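Local coordinates for putative oxidoreductase (Klebsiella pneumoniae subsp. pneumoniae MGH 78578, PDB 3E82), which probably acts as a nucleotide-dependent oxidoreductase of the Gfo/Idh/MocA family, with a substrate that is not known, at residues S122-R127 against G297-Y302; W129-L134 against R254-E259; L184-L189 against L324-V329. All coordinates share one frame; numbering follows the deposited sequence.

Contact 1 of 3, residues S122-R127 against G297-Y302; sequences SVFHNR and GDQRQY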
# COMPACT_ATOMS: atom_id res chain seq x y z
N SER B 122 22.90 -16.40 17.00
CA SER B 122 21.95 -16.18 15.91
C SER B 122 20.57 -15.88 16.47
O SER B 122 20.33 -16.03 17.66
CB SER B 122 21.90 -17.43 15.01
OG SER B 122 21.14 -17.17 13.85
N VAL B 123 19.66 -15.42 15.60
CA VAL B 123 18.30 -15.10 16.01
C VAL B 123 17.37 -15.90 15.09
O VAL B 123 17.65 -16.05 13.90
CB VAL B 123 18.02 -13.58 15.86
CG1 VAL B 123 16.59 -13.28 16.28
CG2 VAL B 123 19.01 -12.79 16.72
N PHE B 124 16.27 -16.39 15.65
CA PHE B 124 15.33 -17.23 14.91
C PHE B 124 14.49 -16.53 13.84
O PHE B 124 13.27 -16.44 13.97
CB PHE B 124 14.42 -17.97 15.91
CG PHE B 124 13.68 -19.16 15.33
CD1 PHE B 124 14.37 -20.19 14.69
CD2 PHE B 124 12.30 -19.27 15.47
CE1 PHE B 124 13.69 -21.32 14.20
CE2 PHE B 124 11.61 -20.39 14.98
CZ PHE B 124 12.30 -21.42 14.35
N HIS B 125 15.14 -16.03 12.80
CA HIS B 125 14.42 -15.41 11.68
C HIS B 125 14.20 -16.63 10.80
O HIS B 125 15.00 -16.95 9.91
CB HIS B 125 15.29 -14.37 10.99
CG HIS B 125 15.32 -13.06 11.72
ND1 HIS B 125 14.19 -12.30 11.92
CD2 HIS B 125 16.34 -12.35 12.26
CE1 HIS B 125 14.51 -11.19 12.56
NE2 HIS B 125 15.81 -11.19 12.77
N ASN B 126 13.11 -17.31 11.09
CA ASN B 126 12.75 -18.57 10.45
C ASN B 126 11.85 -18.49 9.23
O ASN B 126 11.32 -19.52 8.80
CB ASN B 126 12.08 -19.45 11.50
CG ASN B 126 10.72 -18.92 11.92
OD1 ASN B 126 10.53 -17.72 12.08
ND2 ASN B 126 9.77 -19.82 12.11
N ARG B 127 11.67 -17.31 8.65
CA ARG B 127 10.76 -17.21 7.51
C ARG B 127 11.43 -17.07 6.15
O ARG B 127 10.77 -16.82 5.14
CB ARG B 127 9.79 -16.03 7.75
CG ARG B 127 9.17 -15.98 9.16
CD ARG B 127 8.32 -17.21 9.48
NE ARG B 127 7.19 -17.35 8.57
CZ ARG B 127 6.03 -16.70 8.69
NH1 ARG B 127 5.83 -15.86 9.71
NH2 ARG B 127 5.07 -16.87 7.79
N GLY B 297 8.26 -25.12 1.04
CA GLY B 297 8.93 -24.33 2.06
C GLY B 297 9.42 -25.25 3.16
O GLY B 297 8.86 -26.33 3.35
N ASP B 298 10.49 -24.86 3.86
CA ASP B 298 11.00 -25.69 4.95
C ASP B 298 11.91 -24.94 5.92
O ASP B 298 13.11 -24.82 5.70
CB ASP B 298 11.73 -26.91 4.41
CG ASP B 298 12.22 -27.84 5.51
OD1 ASP B 298 11.69 -27.74 6.65
OD2 ASP B 298 13.13 -28.66 5.24
N GLN B 299 11.33 -24.46 7.01
CA GLN B 299 12.11 -23.73 8.00
C GLN B 299 13.15 -24.60 8.74
O GLN B 299 13.97 -24.08 9.49
CB GLN B 299 11.19 -23.02 9.00
CG GLN B 299 10.32 -23.92 9.85
CD GLN B 299 9.30 -23.11 10.64
OE1 GLN B 299 9.64 -22.42 11.60
NE2 GLN B 299 8.03 -23.19 10.22
N ARG B 300 13.12 -25.91 8.51
CA ARG B 300 14.10 -26.79 9.14
C ARG B 300 15.47 -26.35 8.62
O ARG B 300 16.50 -26.66 9.21
CB ARG B 300 13.85 -28.27 8.77
CG ARG B 300 12.56 -28.86 9.32
CD ARG B 300 12.26 -30.24 8.73
NE ARG B 300 13.38 -31.17 8.88
CZ ARG B 300 14.23 -31.49 7.91
NH1 ARG B 300 14.09 -30.95 6.70
NH2 ARG B 300 15.23 -32.34 8.15
N GLN B 301 15.47 -25.63 7.50
CA GLN B 301 16.70 -25.15 6.90
C GLN B 301 17.47 -24.28 7.90
O GLN B 301 18.70 -24.30 7.93
CB GLN B 301 16.43 -24.34 5.63
CG GLN B 301 16.13 -25.19 4.38
CD GLN B 301 17.32 -26.03 3.94
OE1 GLN B 301 18.43 -25.53 3.80
NE2 GLN B 301 17.08 -27.32 3.71
N TYR B 302 16.75 -23.52 8.71
CA TYR B 302 17.41 -22.67 9.70
C TYR B 302 18.34 -23.53 10.58
O TYR B 302 19.50 -23.19 10.78
CB TYR B 302 16.40 -21.97 10.60
CG TYR B 302 17.06 -21.13 11.67
CD1 TYR B 302 17.50 -19.83 11.40
CD2 TYR B 302 17.31 -21.64 12.96
CE1 TYR B 302 18.16 -19.06 12.36
CE2 TYR B 302 17.97 -20.88 13.93
CZ TYR B 302 18.39 -19.59 13.62
OH TYR B 302 19.07 -18.84 14.55
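The backbones of 122-127 and 297-302 come nearest at Asn126 and Gln299, whose CA atoms lie 5.7 Å apart. Tyr302 has the largest share of the contact. CG of Tyr302 is anti to the backbone N (chi1 178°), and the hydroxyl reaches back to the strand, where OH donates to Ser122 OG over 2.8 Å. Ser122 OG is also bonded to the backbone of Val318. Phe124 meets the same ring in a T-shaped stack. Its CD1 points at one face of Tyr302, off centre toward the rim, 3.7 Å from Tyr302 CD2, with the planes at 90°. Strand 121-123 is the last strand of the parallel sheet of the Rossmann fold, so these side chains join that sheet to a helix of the C-terminal part of the chain. Phe124 and His125 each centre an inverse gamma turn, the second closed by a weak bond. Asn126 CB sits over a face of the Phe124 ring. Asn126 ND2 donates to Gln299 OE1 over 2.7 Å, with the acceptor close to the Asn126 amide plane but the donor above the Gln299 carbonyl plane. The two side chains run side by side, with their amide planes 52° apart.

Contact 2 of 3, residues W129-L134 against R254-E259; sequences WDSDYL and RADQQE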
# COMPACT_ATOMS: atom_id res chain seq x y z
N TRP B 129 12.67 -19.39 4.48
CA TRP B 129 12.47 -20.60 3.70
C TRP B 129 11.00 -20.94 3.48
O TRP B 129 10.65 -22.09 3.24
CB TRP B 129 13.19 -21.75 4.40
CG TRP B 129 14.65 -21.44 4.53
CD1 TRP B 129 15.62 -21.64 3.58
CD2 TRP B 129 15.29 -20.77 5.62
NE1 TRP B 129 16.82 -21.14 4.02
CE2 TRP B 129 16.65 -20.60 5.27
CE3 TRP B 129 14.84 -20.30 6.86
CZ2 TRP B 129 17.57 -19.97 6.12
CZ3 TRP B 129 15.76 -19.67 7.71
CH2 TRP B 129 17.11 -19.52 7.33
N ASP B 130 10.15 -19.92 3.57
CA ASP B 130 8.71 -20.08 3.37
C ASP B 130 8.40 -20.25 1.88
O ASP B 130 9.05 -19.64 1.03
CB ASP B 130 7.97 -18.85 3.91
CG ASP B 130 7.86 -18.86 5.43
OD1 ASP B 130 8.52 -19.70 6.07
OD2 ASP B 130 7.11 -18.03 5.98
N SER B 131 7.40 -21.07 1.58
CA SER B 131 7.00 -21.33 0.21
C SER B 131 6.70 -20.04 -0.56
O SER B 131 7.20 -19.85 -1.67
CB SER B 131 5.78 -22.27 0.17
OG SER B 131 4.66 -21.71 0.84
N ASP B 132 5.90 -19.15 0.03
CA ASP B 132 5.58 -17.89 -0.65
C ASP B 132 6.81 -17.04 -0.92
O ASP B 132 7.00 -16.57 -2.05
CB ASP B 132 4.53 -17.07 0.14
CG ASP B 132 4.80 -17.05 1.64
OD1 ASP B 132 5.97 -17.19 2.06
OD2 ASP B 132 3.82 -16.88 2.39
N TYR B 133 7.65 -16.84 0.09
CA TYR B 133 8.86 -16.05 -0.08
C TYR B 133 9.82 -16.67 -1.10
O TYR B 133 10.31 -15.99 -2.00
CB TYR B 133 9.57 -15.88 1.26
CG TYR B 133 10.94 -15.24 1.16
CD1 TYR B 133 11.09 -13.90 0.81
CD2 TYR B 133 12.09 -15.97 1.44
CE1 TYR B 133 12.35 -13.30 0.75
CE2 TYR B 133 13.36 -15.39 1.39
CZ TYR B 133 13.48 -14.06 1.05
OH TYR B 133 14.72 -13.47 1.04
N LEU B 134 10.10 -17.97 -0.95
CA LEU B 134 11.00 -18.64 -1.88
C LEU B 134 10.47 -18.53 -3.31
O LEU B 134 11.25 -18.31 -4.24
CB LEU B 134 11.16 -20.12 -1.52
CG LEU B 134 12.00 -20.40 -0.27
CD1 LEU B 134 12.05 -21.91 -0.01
CD2 LEU B 134 13.40 -19.84 -0.47
N ARG B 254 -1.96 -16.72 -1.29
CA ARG B 254 -1.94 -17.34 0.03
C ARG B 254 -0.57 -17.41 0.71
O ARG B 254 0.47 -17.42 0.06
CB ARG B 254 -2.55 -18.74 -0.09
CG ARG B 254 -2.87 -19.43 1.23
CD ARG B 254 -3.43 -20.84 0.99
NE ARG B 254 -2.53 -21.63 0.17
CZ ARG B 254 -2.80 -22.85 -0.30
NH1 ARG B 254 -3.96 -23.44 -0.03
NH2 ARG B 254 -1.90 -23.47 -1.06
N ALA B 255 -0.58 -17.47 2.04
CA ALA B 255 0.66 -17.55 2.81
C ALA B 255 1.14 -18.98 3.01
O ALA B 255 0.37 -19.93 2.87
CB ALA B 255 0.46 -16.88 4.17
N ASP B 256 2.42 -19.11 3.34
CA ASP B 256 3.03 -20.40 3.62
C ASP B 256 2.20 -21.09 4.71
O ASP B 256 1.64 -20.41 5.57
CB ASP B 256 4.48 -20.17 4.10
CG ASP B 256 5.12 -21.41 4.65
OD1 ASP B 256 5.85 -22.11 3.91
OD2 ASP B 256 4.89 -21.70 5.84
N GLN B 257 2.11 -22.42 4.68
CA GLN B 257 1.31 -23.15 5.67
C GLN B 257 2.08 -23.92 6.75
O GLN B 257 1.48 -24.70 7.49
CB GLN B 257 0.37 -24.15 4.97
CG GLN B 257 1.10 -25.30 4.27
CD GLN B 257 0.24 -26.56 4.07
OE1 GLN B 257 0.57 -27.41 3.24
NE2 GLN B 257 -0.84 -26.68 4.84
N GLN B 258 3.39 -23.71 6.85
CA GLN B 258 4.16 -24.45 7.85
C GLN B 258 3.65 -24.20 9.26
O GLN B 258 3.53 -25.14 10.05
CB GLN B 258 5.64 -24.09 7.78
CG GLN B 258 6.32 -24.53 6.52
CD GLN B 258 7.75 -24.08 6.46
OE1 GLN B 258 8.59 -24.51 7.25
NE2 GLN B 258 8.05 -23.19 5.52
N GLU B 259 3.36 -22.94 9.59
CA GLU B 259 2.88 -22.64 10.93
C GLU B 259 1.60 -23.41 11.25
O GLU B 259 1.48 -24.01 12.32
CB GLU B 259 2.65 -21.14 11.11
CG GLU B 259 2.30 -20.78 12.56
CD GLU B 259 1.97 -19.31 12.75
OE1 GLU B 259 0.95 -18.84 12.18
OE2 GLU B 259 2.72 -18.62 13.47
O HOH W 1 3.55 -23.68 2.67
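Asp256, held by Ser131 and Asp132, forms the tight part of this contact. Ser131 N donates to Asp256 OD1 over 3.0 Å in a nearly straight bond (170°). Gln258 NE2 donates to the same oxygen over 2.9 Å, and both donors come from the same face of the carboxylate. The other oxygen, Asp256 OD2, accepts from Gln258 N over 2.7 Å and closes an Asx turn. Asp256 thus binds the first turn of helix 131-142 and bonds the first residue of helix 258-263. The Asp130 carboxylate stacks on that of Asp256, the planes 14° apart. Asp130 OD1 is 4.2 Å from Asp256 OD2, a pairing of like charges that may raise the proton affinity of either group. The Arg127 salt bridge of Asp130 and the N-H donors around Asp256 may partly offset this. Asp132 OD2 accepts from Asp256 N over 2.8 Å, the donor lying above the carboxylate plane. On the looser side one water bridges the segments: it donates to Ser131 OG and accepts from Gln257 N. Ser131 OG also bonds Asp276. Ala255 touches Asp132 OD2 chiefly with its CA, at 3.3 Å. The side chain of Arg254 lies exposed and turns to Asp276 and Asp277.

Contact 3 of 3, residues L184-L189 against L324-V329; sequences LIDQAL and LAVMAV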
# COMPACT_ATOMS: atom_id res chain seq x y z
N LEU B 184 8.48 -9.75 7.84
CA LEU B 184 8.19 -8.97 6.63
C LEU B 184 9.44 -8.17 6.28
O LEU B 184 9.86 -8.11 5.11
CB LEU B 184 7.02 -8.02 6.90
CG LEU B 184 5.63 -8.34 6.32
CD1 LEU B 184 5.39 -9.83 6.31
CD2 LEU B 184 4.56 -7.60 7.10
N ILE B 185 10.04 -7.55 7.29
CA ILE B 185 11.25 -6.75 7.10
C ILE B 185 12.44 -7.63 6.70
O ILE B 185 13.13 -7.35 5.72
CB ILE B 185 11.65 -6.00 8.39
CG1 ILE B 185 10.56 -5.00 8.77
CG2 ILE B 185 12.99 -5.29 8.19
CD1 ILE B 185 10.68 -4.52 10.20
N ASP B 186 12.68 -8.69 7.46
CA ASP B 186 13.80 -9.58 7.20
C ASP B 186 13.85 -10.07 5.76
O ASP B 186 14.91 -10.07 5.14
CB ASP B 186 13.77 -10.78 8.16
CG ASP B 186 15.00 -11.64 8.05
OD1 ASP B 186 16.12 -11.10 8.21
OD2 ASP B 186 14.87 -12.86 7.80
N GLN B 187 12.70 -10.50 5.23
CA GLN B 187 12.62 -10.97 3.85
C GLN B 187 13.01 -9.85 2.88
O GLN B 187 13.74 -10.08 1.91
CB GLN B 187 11.20 -11.47 3.53
CG GLN B 187 10.88 -12.83 4.16
CD GLN B 187 9.38 -13.18 4.13
OE1 GLN B 187 8.53 -12.33 3.87
NE2 GLN B 187 9.07 -14.45 4.42
N ALA B 188 12.53 -8.64 3.14
CA ALA B 188 12.84 -7.50 2.28
C ALA B 188 14.34 -7.19 2.28
O ALA B 188 14.93 -6.97 1.22
CB ALA B 188 12.05 -6.27 2.73
N LEU B 189 14.96 -7.17 3.45
CA LEU B 189 16.38 -6.87 3.55
C LEU B 189 17.21 -7.94 2.83
O LEU B 189 18.18 -7.64 2.15
CB LEU B 189 16.81 -6.77 5.02
CG LEU B 189 16.09 -5.69 5.84
CD1 LEU B 189 16.61 -5.67 7.27
CD2 LEU B 189 16.29 -4.34 5.17
N LEU B 324 19.96 -7.22 13.94
CA LEU B 324 20.10 -5.83 14.38
C LEU B 324 19.51 -4.89 13.32
O LEU B 324 18.89 -3.87 13.64
CB LEU B 324 21.59 -5.50 14.60
CG LEU B 324 21.94 -4.10 15.13
CD1 LEU B 324 21.56 -4.00 16.60
CD2 LEU B 324 23.44 -3.83 14.96
N ALA B 325 19.71 -5.24 12.05
CA ALA B 325 19.20 -4.45 10.93
C ALA B 325 17.67 -4.43 10.96
O ALA B 325 17.06 -3.40 10.75
CB ALA B 325 19.69 -5.04 9.61
N VAL B 326 17.06 -5.58 11.23
CA VAL B 326 15.60 -5.67 11.31
C VAL B 326 15.11 -4.76 12.43
O VAL B 326 14.15 -4.02 12.28
CB VAL B 326 15.14 -7.12 11.61
CG1 VAL B 326 13.66 -7.15 12.00
CG2 VAL B 326 15.40 -8.00 10.39
N MSE B 327 15.81 -4.82 13.57
CA MSE B 327 15.43 -3.99 14.71
C MSE B 327 15.52 -2.52 14.34
O MSE B 327 14.67 -1.72 14.73
CB MSE B 327 16.35 -4.29 15.91
CG MSE B 327 16.11 -5.64 16.57
SE MSE B 327 17.21 -5.88 18.17
CE MSE B 327 16.62 -4.30 19.14
N ALA B 328 16.54 -2.16 13.58
CA ALA B 328 16.73 -0.77 13.17
C ALA B 328 15.54 -0.28 12.33
O ALA B 328 15.02 0.81 12.56
CB ALA B 328 18.01 -0.63 12.38
N VAL B 329 15.12 -1.11 11.38
CA VAL B 329 13.98 -0.76 10.52
C VAL B 329 12.71 -0.71 11.36
O VAL B 329 11.89 0.20 11.24
CB VAL B 329 13.80 -1.81 9.40
CG1 VAL B 329 12.54 -1.51 8.60
CG2 VAL B 329 15.04 -1.80 8.49
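Ile185 lays its CG2 methyl against Val329, 3.8 Å from Val329 CB. The two side chains slide past each other in opposite directions. Val329 CG1 is met by both CG2 and CD1 of Ile185, the latter at 3.9 Å. This is a helix-helix packing within the C-terminal alpha/beta part of the chain, between helix 176-192 and helix 320-339. The local axes pass 9.4 Å apart, and their directions differ by 116°. At such a steep crossing the helices share a short patch. Ile185 and Leu189, one turn apart, face Ala325, Val326 and Val329. The backbones come nearest at Asp186 and Val326, with CA atoms 6.0 Å apart.

Val326 is a central side chain of the patch. CG1 is anti to the backbone N (chi1 167°), which leaves CG2 anti to the carbonyl carbon. CG2 touches Ile185, Asp186 and Leu189. It lies 4.2 Å from Ile185 CG2. No hydrogen bond joins the two segments, so the fit rests on apolar contact. Asp186 is the polar residue that touches Val326. Its carboxylate is buried, but its OD2 forms a salt bridge with Arg128, and OD1 is hydrogen-bonded as well.

Ile185 also touches Leu228 of strand 225-231, which places helix 176-192 against the large mixed sheet. Ala325 also touches Leu355 of helix 349-356. Leu189 is partly exposed and also meets Pro195. Leu189 reaches the other helix with one methyl, CD1. Leu189 CD1 lies 3.9 Å from Ala325 CB and 4.0 Å from the backbone N of Val326.

From the N terminus, the chain builds the parallel sheet and reaches its last strand, 121-123. Contact 1 starts there and closes a long loop when the chain returns at 297-302. Contact 2 opens a few residues later, at 129-134, and closes at 254-259, within that loop. Contact 3 starts at 184-189, inside both loops, and ends at 324-329, beyond both, so it crosses each. Contacts 1 and 2 touch through Gln299 N and Gln258 OE1, contacts 1 and 3 through Arg127 O and Gln187 NE2. Contact 1 ties the Rossmann sheet to helix 300-310, contact 2 joins the start of helix 131-142 to that of helix 258-263, and contact 3 packs helix 176-192 on helix 320-339.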